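Quinoline 2-oxidoreductase large subunit (Pseudomonas putida, PDB 1T3Q) carries the molybdenum-pterin cytosine dinucleotide cofactor of a molybdenum hydroxylase of the xanthine dehydrogenase family, which hydroxylates quinoline at carbon 2. Local coordinates at residues A487-D492 against V497-S502; Q516-V521 against S527-Q532; V568-G573 against P618-T623; E604-A609 against A622-T627. All coordinates share one frame; numbering follows the deposited sequence.

Contact 1: residues A487-D492 against V497-S502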
loop_
_atom_site.group_PDB
_atom_site.type_symbol
_atom_site.label_atom_id
_atom_site.label_comp_id
_atom_site.label_asym_id
_atom_site.label_seq_id
_atom_site.Cartn_x
_atom_site.Cartn_y
_atom_site.Cartn_z
ATOM N N ALA B 487 18.909 9.267 10.063
ATOM C CA ALA B 487 17.775 10.019 9.556
ATOM C C ALA B 487 18.190 10.489 8.182
ATOM O O ALA B 487 19.380 10.643 7.906
ATOM C CB ALA B 487 17.476 11.218 10.447
ATOM N N THR B 488 17.211 10.699 7.313
ATOM C CA THR B 488 17.501 11.182 5.983
ATOM C C THR B 488 16.722 12.468 5.806
ATOM O O THR B 488 15.596 12.596 6.291
ATOM C CB THR B 488 17.085 10.165 4.900
ATOM O OG1 THR B 488 17.867 8.972 5.044
ATOM C CG2 THR B 488 17.311 10.742 3.514
ATOM N N VAL B 489 17.345 13.430 5.140
ATOM C CA VAL B 489 16.711 14.710 4.887
ATOM C C VAL B 489 16.957 15.078 3.441
ATOM O O VAL B 489 18.096 15.051 2.965
ATOM C CB VAL B 489 17.283 15.824 5.798
ATOM C CG1 VAL B 489 16.705 17.175 5.393
ATOM C CG2 VAL B 489 16.941 15.535 7.248
ATOM N N ARG B 490 15.878 15.397 2.738
ATOM C CA ARG B 490 15.959 15.802 1.349
ATOM C C ARG B 490 15.289 17.149 1.211
ATOM O O ARG B 490 14.210 17.370 1.757
ATOM C CB ARG B 490 15.225 14.813 0.432
ATOM C CG ARG B 490 15.133 15.285 -1.025
ATOM C CD ARG B 490 14.373 14.281 -1.892
ATOM N NE ARG B 490 12.951 14.242 -1.553
ATOM C CZ ARG B 490 12.135 13.234 -1.846
ATOM N NH1 ARG B 490 12.592 12.166 -2.489
ATOM N NH2 ARG B 490 10.862 13.288 -1.486
ATOM N N ILE B 491 15.938 18.052 0.496
ATOM C CA ILE B 491 15.341 19.348 0.244
ATOM C C ILE B 491 14.747 19.156 -1.136
ATOM O O ILE B 491 15.473 18.936 -2.102
ATOM C CB ILE B 491 16.382 20.482 0.188
ATOM C CG1 ILE B 491 17.129 20.575 1.521
ATOM C CG2 ILE B 491 15.672 21.807 -0.123
ATOM C CD1 ILE B 491 18.234 21.635 1.540
ATOM N N ASP B 492 13.425 19.198 -1.228
ATOM C CA ASP B 492 12.772 19.024 -2.513
ATOM C C ASP B 492 13.047 20.253 -3.390
ATOM O O ASP B 492 13.272 21.349 -2.876
ATOM C CB ASP B 492 11.275 18.790 -2.279
ATOM C CG ASP B 492 11.022 17.546 -1.435
ATOM O OD1 ASP B 492 11.290 16.431 -1.932
ATOM O OD2 ASP B 492 10.583 17.676 -0.273
ATOM N N VAL B 497 10.720 20.357 2.388
ATOM C CA VAL B 497 11.631 19.407 3.022
ATOM C C VAL B 497 10.987 18.065 3.368
ATOM O O VAL B 497 9.912 18.020 3.962
ATOM C CB VAL B 497 12.214 20.014 4.315
ATOM C CG1 VAL B 497 13.200 19.056 4.952
ATOM C CG2 VAL B 497 12.891 21.344 4.006
ATOM N N THR B 498 11.668 16.979 3.006
ATOM C CA THR B 498 11.190 15.624 3.282
ATOM C C THR B 498 12.170 14.937 4.229
ATOM O O THR B 498 13.336 14.735 3.887
ATOM C CB THR B 498 11.085 14.791 1.994
ATOM O OG1 THR B 498 10.177 15.429 1.088
ATOM C CG2 THR B 498 10.580 13.380 2.307
ATOM N N VAL B 499 11.691 14.596 5.420
ATOM C CA VAL B 499 12.508 13.937 6.434
ATOM C C VAL B 499 12.072 12.486 6.589
ATOM O O VAL B 499 10.876 12.191 6.612
ATOM C CB VAL B 499 12.357 14.636 7.809
ATOM C CG1 VAL B 499 13.205 13.934 8.859
ATOM C CG2 VAL B 499 12.755 16.097 7.694
ATOM N N THR B 500 13.040 11.581 6.675
ATOM C CA THR B 500 12.732 10.172 6.866
ATOM C C THR B 500 13.405 9.746 8.161
ATOM O O THR B 500 14.602 9.967 8.363
ATOM C CB THR B 500 13.244 9.295 5.705
ATOM O OG1 THR B 500 12.708 9.780 4.467
ATOM C CG2 THR B 500 12.790 7.844 5.896
ATOM N N THR B 501 12.624 9.161 9.056
ATOM C CA THR B 501 13.158 8.727 10.333
ATOM C C THR B 501 12.892 7.253 10.611
ATOM O O THR B 501 11.979 6.643 10.053
ATOM C CB THR B 501 12.578 9.573 11.484
ATOM O OG1 THR B 501 13.196 9.190 12.715
ATOM C CG2 THR B 501 11.070 9.379 11.592
ATOM N N SER B 502 13.724 6.699 11.481
ATOM C CA SER B 502 13.647 5.314 11.897
ATOM C C SER B 502 12.837 5.256 13.194
ATOM O O SER B 502 12.509 4.181 13.699
ATOM C CB SER B 502 15.064 4.794 12.122
ATOM O OG SER B 502 15.867 5.812 12.717
HETATM O O HOH W 1 13.900 11.999 3.551
#

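Contact 2: residues Q516-V521 against S527-Q532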
loop_
_atom_site.group_PDB
_atom_site.type_symbol
_atom_site.label_atom_id
_atom_site.label_comp_id
_atom_site.label_asym_id
_atom_site.label_seq_id
_atom_site.Cartn_x
_atom_site.Cartn_y
_atom_site.Cartn_z
ATOM N N GLN B 516 9.232 20.258 13.536
ATOM C CA GLN B 516 9.631 21.512 14.167
ATOM C C GLN B 516 11.153 21.604 14.223
ATOM O O GLN B 516 11.732 22.669 14.008
ATOM C CB GLN B 516 9.050 21.600 15.582
ATOM C CG GLN B 516 7.539 21.812 15.615
ATOM C CD GLN B 516 6.996 21.899 17.027
ATOM O OE1 GLN B 516 6.466 20.930 17.561
ATOM N NE2 GLN B 516 7.140 23.070 17.648
ATOM N N ILE B 517 11.798 20.478 14.509
ATOM C CA ILE B 517 13.255 20.428 14.582
ATOM C C ILE B 517 13.872 20.655 13.202
ATOM O O ILE B 517 14.773 21.479 13.045
ATOM C CB ILE B 517 13.748 19.054 15.116
ATOM C CG1 ILE B 517 13.324 18.878 16.578
ATOM C CG2 ILE B 517 15.270 18.954 14.977
ATOM C CD1 ILE B 517 13.598 17.492 17.136
ATOM N N ALA B 518 13.381 19.926 12.203
ATOM C CA ALA B 518 13.910 20.047 10.851
ATOM C C ALA B 518 13.722 21.452 10.288
ATOM O O ALA B 518 14.599 21.981 9.603
ATOM C CB ALA B 518 13.246 19.021 9.935
ATOM N N ALA B 519 12.569 22.044 10.574
ATOM C CA ALA B 519 12.251 23.386 10.104
ATOM C C ALA B 519 13.286 24.386 10.616
ATOM O O ALA B 519 13.795 25.217 9.857
ATOM C CB ALA B 519 10.867 23.782 10.584
ATOM N N ASP B 520 13.598 24.301 11.902
ATOM C CA ASP B 520 14.568 25.213 12.504
ATOM C C ASP B 520 15.985 25.033 11.985
ATOM O O ASP B 520 16.705 26.016 11.799
ATOM C CB ASP B 520 14.536 25.082 14.030
ATOM C CG ASP B 520 13.349 25.810 14.642
ATOM O OD1 ASP B 520 13.217 25.833 15.882
ATOM O OD2 ASP B 520 12.548 26.372 13.864
ATOM N N VAL B 521 16.394 23.788 11.750
ATOM C CA VAL B 521 17.741 23.537 11.246
ATOM C C VAL B 521 17.919 24.143 9.851
ATOM O O VAL B 521 18.935 24.779 9.572
ATOM C CB VAL B 521 18.061 22.021 11.174
ATOM C CG1 VAL B 521 19.408 21.805 10.497
ATOM C CG2 VAL B 521 18.089 21.424 12.572
ATOM N N SER B 527 5.559 24.065 8.339
ATOM C CA SER B 527 4.516 23.643 7.410
ATOM C C SER B 527 5.103 23.193 6.073
ATOM O O SER B 527 4.413 22.562 5.272
ATOM C CB SER B 527 3.521 24.783 7.179
ATOM O OG SER B 527 4.155 25.898 6.580
ATOM N N ASP B 528 6.373 23.524 5.835
ATOM C CA ASP B 528 7.053 23.142 4.595
ATOM C C ASP B 528 7.839 21.845 4.768
ATOM O O ASP B 528 8.580 21.439 3.875
ATOM C CB ASP B 528 8.021 24.238 4.144
ATOM C CG ASP B 528 7.324 25.391 3.466
ATOM O OD1 ASP B 528 8.017 26.357 3.089
ATOM O OD2 ASP B 528 6.090 25.328 3.302
ATOM N N VAL B 529 7.667 21.208 5.919
ATOM C CA VAL B 529 8.375 19.971 6.230
ATOM C C VAL B 529 7.427 18.806 6.471
ATOM O O VAL B 529 6.374 18.976 7.082
ATOM C CB VAL B 529 9.223 20.144 7.514
ATOM C CG1 VAL B 529 9.994 18.865 7.817
ATOM C CG2 VAL B 529 10.166 21.322 7.355
ATOM N N VAL B 530 7.794 17.619 5.995
ATOM C CA VAL B 530 6.970 16.447 6.254
ATOM C C VAL B 530 7.843 15.343 6.841
ATOM O O VAL B 530 8.980 15.145 6.411
ATOM C CB VAL B 530 6.253 15.912 4.985
ATOM C CG1 VAL B 530 7.260 15.415 3.958
ATOM C CG2 VAL B 530 5.314 14.784 5.379
ATOM N N ILE B 531 7.317 14.654 7.846
ATOM C CA ILE B 531 8.042 13.567 8.482
ATOM C C ILE B 531 7.537 12.224 7.958
ATOM O O ILE B 531 6.344 11.918 8.034
ATOM C CB ILE B 531 7.875 13.599 10.016
ATOM C CG1 ILE B 531 8.367 14.942 10.566
ATOM C CG2 ILE B 531 8.658 12.446 10.657
ATOM C CD1 ILE B 531 9.817 15.254 10.226
ATOM N N GLN B 532 8.462 11.438 7.415
ATOM C CA GLN B 532 8.167 10.112 6.885
ATOM C C GLN B 532 8.700 9.090 7.873
ATOM O O GLN B 532 9.883 9.106 8.212
ATOM C CB GLN B 532 8.848 9.913 5.526
ATOM C CG GLN B 532 8.252 10.756 4.424
ATOM C CD GLN B 532 8.868 10.482 3.072
ATOM O OE1 GLN B 532 8.238 10.710 2.045
ATOM N NE2 GLN B 532 10.109 10.004 3.060
#

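Contact 3: residues V568-G573 against P618-T623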
loop_
_atom_site.group_PDB
_atom_site.type_symbol
_atom_site.label_atom_id
_atom_site.label_comp_id
_atom_site.label_asym_id
_atom_site.label_seq_id
_atom_site.Cartn_x
_atom_site.Cartn_y
_atom_site.Cartn_z
ATOM N N VAL B 568 23.728 24.047 0.487
ATOM C CA VAL B 568 22.919 25.194 0.100
ATOM C C VAL B 568 23.725 26.468 0.411
ATOM O O VAL B 568 23.724 27.422 -0.368
ATOM C CB VAL B 568 21.562 25.218 0.868
ATOM C CG1 VAL B 568 20.868 26.567 0.676
ATOM C CG2 VAL B 568 20.650 24.103 0.347
ATOM N N LYS B 569 24.428 26.467 1.541
ATOM C CA LYS B 569 25.240 27.622 1.935
ATOM C C LYS B 569 26.391 27.837 0.949
ATOM O O LYS B 569 26.730 28.973 0.614
ATOM C CB LYS B 569 25.788 27.424 3.352
ATOM C CG LYS B 569 24.714 27.505 4.439
ATOM C CD LYS B 569 25.169 26.881 5.757
ATOM C CE LYS B 569 26.357 27.614 6.365
ATOM N NZ LYS B 569 26.796 26.997 7.656
ATOM N N GLN B 570 26.985 26.743 0.482
ATOM C CA GLN B 570 28.084 26.812 -0.473
ATOM C C GLN B 570 27.638 27.419 -1.793
ATOM O O GLN B 570 28.344 28.231 -2.388
ATOM C CB GLN B 570 28.652 25.416 -0.733
ATOM C CG GLN B 570 29.219 24.759 0.500
ATOM C CD GLN B 570 29.657 23.333 0.250
ATOM O OE1 GLN B 570 30.038 22.625 1.176
ATOM N NE2 GLN B 570 29.603 22.905 -1.002
ATOM N N LEU B 571 26.467 27.012 -2.264
ATOM C CA LEU B 571 25.948 27.529 -3.518
ATOM C C LEU B 571 25.558 28.993 -3.348
ATOM O O LEU B 571 25.822 29.824 -4.218
ATOM C CB LEU B 571 24.729 26.718 -3.965
ATOM C CG LEU B 571 24.062 27.184 -5.259
ATOM C CD1 LEU B 571 25.089 27.179 -6.381
ATOM C CD2 LEU B 571 22.892 26.267 -5.608
ATOM N N ALA B 572 24.922 29.304 -2.226
ATOM C CA ALA B 572 24.494 30.669 -1.954
ATOM C C ALA B 572 25.701 31.595 -1.817
ATOM O O ALA B 572 25.696 32.716 -2.328
ATOM C CB ALA B 572 23.659 30.704 -0.686
ATOM N N GLY B 573 26.729 31.121 -1.121
ATOM C CA GLY B 573 27.924 31.928 -0.937
ATOM C C GLY B 573 28.595 32.214 -2.267
ATOM O O GLY B 573 29.160 33.290 -2.477
ATOM N N PRO B 618 33.013 25.354 -8.139
ATOM C CA PRO B 618 33.834 24.174 -8.442
ATOM C C PRO B 618 33.886 23.148 -7.306
ATOM O O PRO B 618 33.901 23.511 -6.130
ATOM C CB PRO B 618 35.205 24.780 -8.761
ATOM C CG PRO B 618 35.213 26.051 -7.954
ATOM C CD PRO B 618 33.821 26.586 -8.170
ATOM N N GLY B 619 33.903 21.870 -7.679
ATOM C CA GLY B 619 33.956 20.786 -6.710
ATOM C C GLY B 619 32.661 20.557 -5.948
ATOM O O GLY B 619 32.598 19.726 -5.044
ATOM N N PHE B 620 31.626 21.305 -6.311
ATOM C CA PHE B 620 30.320 21.218 -5.664
ATOM C C PHE B 620 29.666 19.846 -5.800
ATOM O O PHE B 620 29.811 19.180 -6.826
ATOM C CB PHE B 620 29.389 22.267 -6.279
ATOM C CG PHE B 620 28.046 22.382 -5.604
ATOM C CD1 PHE B 620 26.872 22.284 -6.349
ATOM C CD2 PHE B 620 27.951 22.656 -4.244
ATOM C CE1 PHE B 620 25.629 22.465 -5.754
ATOM C CE2 PHE B 620 26.710 22.838 -3.637
ATOM C CZ PHE B 620 25.546 22.743 -4.398
ATOM N N ASP B 621 28.959 19.429 -4.751
ATOM C CA ASP B 621 28.214 18.175 -4.773
ATOM C C ASP B 621 26.755 18.625 -4.674
ATOM O O ASP B 621 26.269 18.981 -3.597
ATOM C CB ASP B 621 28.584 17.276 -3.588
ATOM C CG ASP B 621 27.924 15.903 -3.669
ATOM O OD1 ASP B 621 28.289 15.014 -2.873
ATOM O OD2 ASP B 621 27.038 15.716 -4.528
ATOM N N ALA B 622 26.068 18.626 -5.810
ATOM C CA ALA B 622 24.681 19.074 -5.870
ATOM C C ALA B 622 23.648 18.171 -5.191
ATOM O O ALA B 622 22.460 18.488 -5.187
ATOM C CB ALA B 622 24.293 19.310 -7.322
ATOM N N THR B 623 24.085 17.059 -4.611
ATOM C CA THR B 623 23.155 16.155 -3.942
ATOM C C THR B 623 22.483 16.845 -2.757
ATOM O O THR B 623 23.161 17.233 -1.801
ATOM C CB THR B 623 23.873 14.906 -3.405
ATOM O OG1 THR B 623 24.692 14.340 -4.436
ATOM C CG2 THR B 623 22.850 13.871 -2.956
HETATM O O HOH W 2 29.693 20.442 -2.047
#

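Contact 4: residues E604-A609 against A622-T627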
loop_
_atom_site.group_PDB
_atom_site.type_symbol
_atom_site.label_atom_id
_atom_site.label_comp_id
_atom_site.label_asym_id
_atom_site.label_seq_id
_atom_site.Cartn_x
_atom_site.Cartn_y
_atom_site.Cartn_z
ATOM N N GLU B 604 14.858 29.695 -4.298
ATOM C CA GLU B 604 15.652 30.082 -5.458
ATOM C C GLU B 604 17.024 29.410 -5.458
ATOM O O GLU B 604 17.506 28.983 -6.507
ATOM C CB GLU B 604 15.819 31.605 -5.521
ATOM C CG GLU B 604 16.589 32.076 -6.751
ATOM C CD GLU B 604 16.679 33.590 -6.854
ATOM O OE1 GLU B 604 17.313 34.083 -7.811
ATOM O OE2 GLU B 604 16.118 34.289 -5.986
ATOM N N VAL B 605 17.653 29.314 -4.290
ATOM C CA VAL B 605 18.963 28.673 -4.200
ATOM C C VAL B 605 18.794 27.185 -4.501
ATOM O O VAL B 605 19.537 26.609 -5.290
ATOM C CB VAL B 605 19.582 28.824 -2.791
ATOM C CG1 VAL B 605 20.970 28.179 -2.761
ATOM C CG2 VAL B 605 19.682 30.293 -2.421
ATOM N N VAL B 606 17.806 26.573 -3.861
ATOM C CA VAL B 606 17.530 25.157 -4.065
ATOM C C VAL B 606 17.211 24.912 -5.534
ATOM O O VAL B 606 17.686 23.942 -6.123
ATOM C CB VAL B 606 16.351 24.691 -3.181
ATOM C CG1 VAL B 606 15.948 23.251 -3.537
ATOM C CG2 VAL B 606 16.751 24.781 -1.715
ATOM N N GLY B 607 16.407 25.794 -6.122
ATOM C CA GLY B 607 16.058 25.651 -7.524
ATOM C C GLY B 607 17.309 25.568 -8.383
ATOM O O GLY B 607 17.415 24.720 -9.275
ATOM N N ALA B 608 18.268 26.444 -8.102
ATOM C CA ALA B 608 19.526 26.478 -8.841
ATOM C C ALA B 608 20.375 25.235 -8.572
ATOM O O ALA B 608 21.057 24.741 -9.465
ATOM C CB ALA B 608 20.320 27.746 -8.472
ATOM N N ALA B 609 20.341 24.735 -7.340
ATOM C CA ALA B 609 21.120 23.546 -7.000
ATOM C C ALA B 609 20.674 22.373 -7.860
ATOM O O ALA B 609 21.496 21.593 -8.349
ATOM C CB ALA B 609 20.951 23.206 -5.518
ATOM N N ALA B 622 26.068 18.626 -5.810
ATOM C CA ALA B 622 24.681 19.074 -5.870
ATOM C C ALA B 622 23.648 18.171 -5.191
ATOM O O ALA B 622 22.460 18.488 -5.187
ATOM C CB ALA B 622 24.293 19.310 -7.322
ATOM N N THR B 623 24.085 17.059 -4.611
ATOM C CA THR B 623 23.155 16.155 -3.942
ATOM C C THR B 623 22.483 16.845 -2.757
ATOM O O THR B 623 23.161 17.233 -1.801
ATOM C CB THR B 623 23.873 14.906 -3.405
ATOM O OG1 THR B 623 24.692 14.340 -4.436
ATOM C CG2 THR B 623 22.850 13.871 -2.956
ATOM N N LEU B 624 21.159 16.998 -2.805
ATOM C CA LEU B 624 20.453 17.639 -1.698
ATOM C C LEU B 624 19.626 16.688 -0.830
ATOM O O LEU B 624 18.563 17.047 -0.327
ATOM C CB LEU B 624 19.579 18.800 -2.199
ATOM C CG LEU B 624 20.324 20.080 -2.613
ATOM C CD1 LEU B 624 19.316 21.214 -2.795
ATOM C CD2 LEU B 624 21.350 20.477 -1.551
ATOM N N GLU B 625 20.132 15.470 -0.663
ATOM C CA GLU B 625 19.504 14.467 0.185
ATOM C C GLU B 625 20.672 13.770 0.870
ATOM O O GLU B 625 21.625 13.352 0.208
ATOM C CB GLU B 625 18.687 13.455 -0.637
ATOM C CG GLU B 625 17.971 12.419 0.231
ATOM C CD GLU B 625 16.914 11.619 -0.527
ATOM O OE1 GLU B 625 16.251 10.769 0.104
ATOM O OE2 GLU B 625 16.741 11.842 -1.745
ATOM N N ALA B 626 20.611 13.662 2.191
ATOM C CA ALA B 626 21.696 13.037 2.938
ATOM C C ALA B 626 21.187 12.261 4.138
ATOM O O ALA B 626 20.089 12.514 4.640
ATOM C CB ALA B 626 22.695 14.107 3.393
ATOM N N THR B 627 22.009 11.328 4.604
ATOM C CA THR B 627 21.673 10.480 5.735
ATOM C C THR B 627 22.815 10.500 6.748
ATOM O O THR B 627 23.985 10.564 6.375
ATOM C CB THR B 627 21.434 9.026 5.258
ATOM O OG1 THR B 627 20.371 9.019 4.297
ATOM C CG2 THR B 627 21.068 8.116 6.426
#

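Contact 1: residues A487-D492 against V497-S502
Thr498 OG1 is held by two side chains, Arg490 near the end of the partner strand and Asp492 just beyond it. It donates to Asp492 OD2 at 2.7 Å, meeting the syn lone pair of that oxygen. Arg490 NH2 approaches Thr498 OG1 at 3.4 Å and gives only a weak hydrogen bond. The hydroxyl lies at the edge of the guanidinium, near its plane. Arg490 and Thr498 run side by side and point the same way, while Asp492 crosses Thr498 at about a right angle. The arginine chain turns at its CG-CD bond (chi3 69°). This turn brings Arg490 NE to 2.8 Å from Asp492 OD1, in a salt bridge. Asp492 OD1 has a second charged partner, Arg230 of the second subunit.

The backbones pair through Thr488 with Thr500 and Arg490 with Thr498. Thr498 N donates to Arg490 O at 2.9 Å. A water lies beside the pairs, 2.8 Å from Thr498 O and 2.7 Å from Thr500 OG1. Thr500 OG1 is also bonded to Gln532, and Thr488 OG1 to Thr627.

The opposite sheet face is apolar. Val489 CG1 meets Val497 CG1 at 4.0 Å, and Val489 CG2 meets Val499 CG2 at 4.2 Å. Helices 510-522 and 549-576 cover these valines. The polar face, with Thr488, Arg490, Thr498 and Thr500, turns to the second subunit. The arrangement is an antiparallel beta hairpin, supplying the two central strands of a four-stranded mixed sheet.

Contact 2: residues Q516-V521 against S527-Q532
No ring or side-chain amide takes part where Val529 meets Ala518 and Ala519, so there are no stacked faces or edges here. The contact is made by the two methyl branches of one valine. Val529 CG1 touches Ala518 CB at 3.9 Å. Val529 CG2 lies over the next residue, 4.0 Å from Ala519 CA and 4.1 Å from Ala519 CB. The Val529 side chain thus straddles two successive residues of the helix. CG1 stands opposite the valine's own backbone N (chi1 -178°), while CG2 lies beside that N. This staggering sends one branch to each alanine.

The small alanine side chains let the helix come close to the strand. Ala519 CA and Val529 CA are 6.5 Å apart. Ala518 also packs on Val499 of the neighbouring strand and on Ile557 of helix 549-576. Val529 touches Val497 as well. The two segments belong to the beta-alpha-beta unit of strand 497-501, helix 510-522 and strand 529-532, whose two strands run parallel.

Across the segments there is no hydrogen bond. The helix and the strand are therefore joined here by buried van der Waals contact alone, which depends on the fit of methyl groups and not on direction or charge.

Contact 3: residues V568-G573 against P618-T623
Phe620 meets helix 549-576 in two ways, closely packed at Leu571 and more open at Gln570. On the buried side, Leu571 CB lies 4.1 Å from Phe620 CZ, the far tip of the ring. Leu571 also packs on Val605, Ala608 and Ala609 of helix 602-611. One face of the Phe620 ring is met by the backbone, with Ala622 N 3.7 Å above the plane and offset toward the rim. His616 adds an edge-to-face ring contact.

The other side is partly exposed. Gln570 NE2 comes to the edge of the ring, in its plane, 3.6 Å from Phe620 CD2. The amide and ring planes are 68° apart. The glutamine chain is extended beyond CG (chi2 175°), which carries the amide out to the ring edge. A water accepts from Gln570 NE2 at 2.7 Å and from Asp621 N at 3.0 Å, bridging the helix and the loop. Gln570 OE1 is hydrogen-bonded to a glycerol, probably from the crystallisation liquor.

The loop is braced from within. Asp621 OD2 accepts from Thr623 OG1 at 2.7 Å and from Thr623 N at 3.2 Å, and the second bond makes an Asx turn. Asp621 OD1 has a salt bridge to Arg559 of the second subunit. No direct hydrogen bond joins the two segments. Their apolar contact is thus supplemented at the partly exposed side by a bridging water.

Contact 4: residues E604-A609 against A622-T627
Leu624, just before strand 625-629, reaches helix 602-611. Its CB leaves the backbone toward the helix, and CG stands beside the leucine's own backbone N. From CG the chain runs on nearly straight (chi2 -168°), so CD1 is placed far from the main chain. CD1 makes the contact with the helix. It lies 3.7 Å from Ala609 CB and 4.0 Å from Val606 CG1. These two residues are three apart in the helix, so the methyl meets neighbouring turns on the same flank. The other branch, CD2, leads toward Val568 on helix 549-576.

A second, smaller touch lies two residues earlier in the chain. Ala622 CB is 3.8 Å from Ala609 O, a van der Waals contact with a backbone carbonyl. Ala609 CA and Ala622 CA are 5.8 Å apart, and short side chains at both positions permit this approach. Ala609 also packs on Leu571.

No hydrogen bond crosses between the two segments. The chain beyond Leu624 joins the sheet, with backbone bonds between Leu624 and Ile491 and between Ala626 and Val489. Glu625 reaches Thr539 of the second subunit. The arrangement is a helix packed on the loop that leads into the outer strand of the four-stranded mixed sheet; Val606 also touches Ile491 on the neighbouring strand.

All four contacts lie in one alpha/beta region, and every one comes near the second subunit. Contact 1 is buried at the sheet centre and is the only one whose segments are directly hydrogen-bonded. Contacts 2 and 4 are also buried, with apolar side-chain contacts and no hydrogen bond between their segments. Contacts 1, 2 and 4 reach the same four-stranded sheet, where strands 529-532 and 625-629 flank the hairpin of contact 1. Contact 3 lies farthest from the chain's centre and includes a partly exposed, water-bridged side. Contacts 3 and 4 share Ala622 and Thr623, and Leu571 of contact 3 packs on Val605 and Ala609 of contact 4. Contact 2 touches neither 3 nor 4.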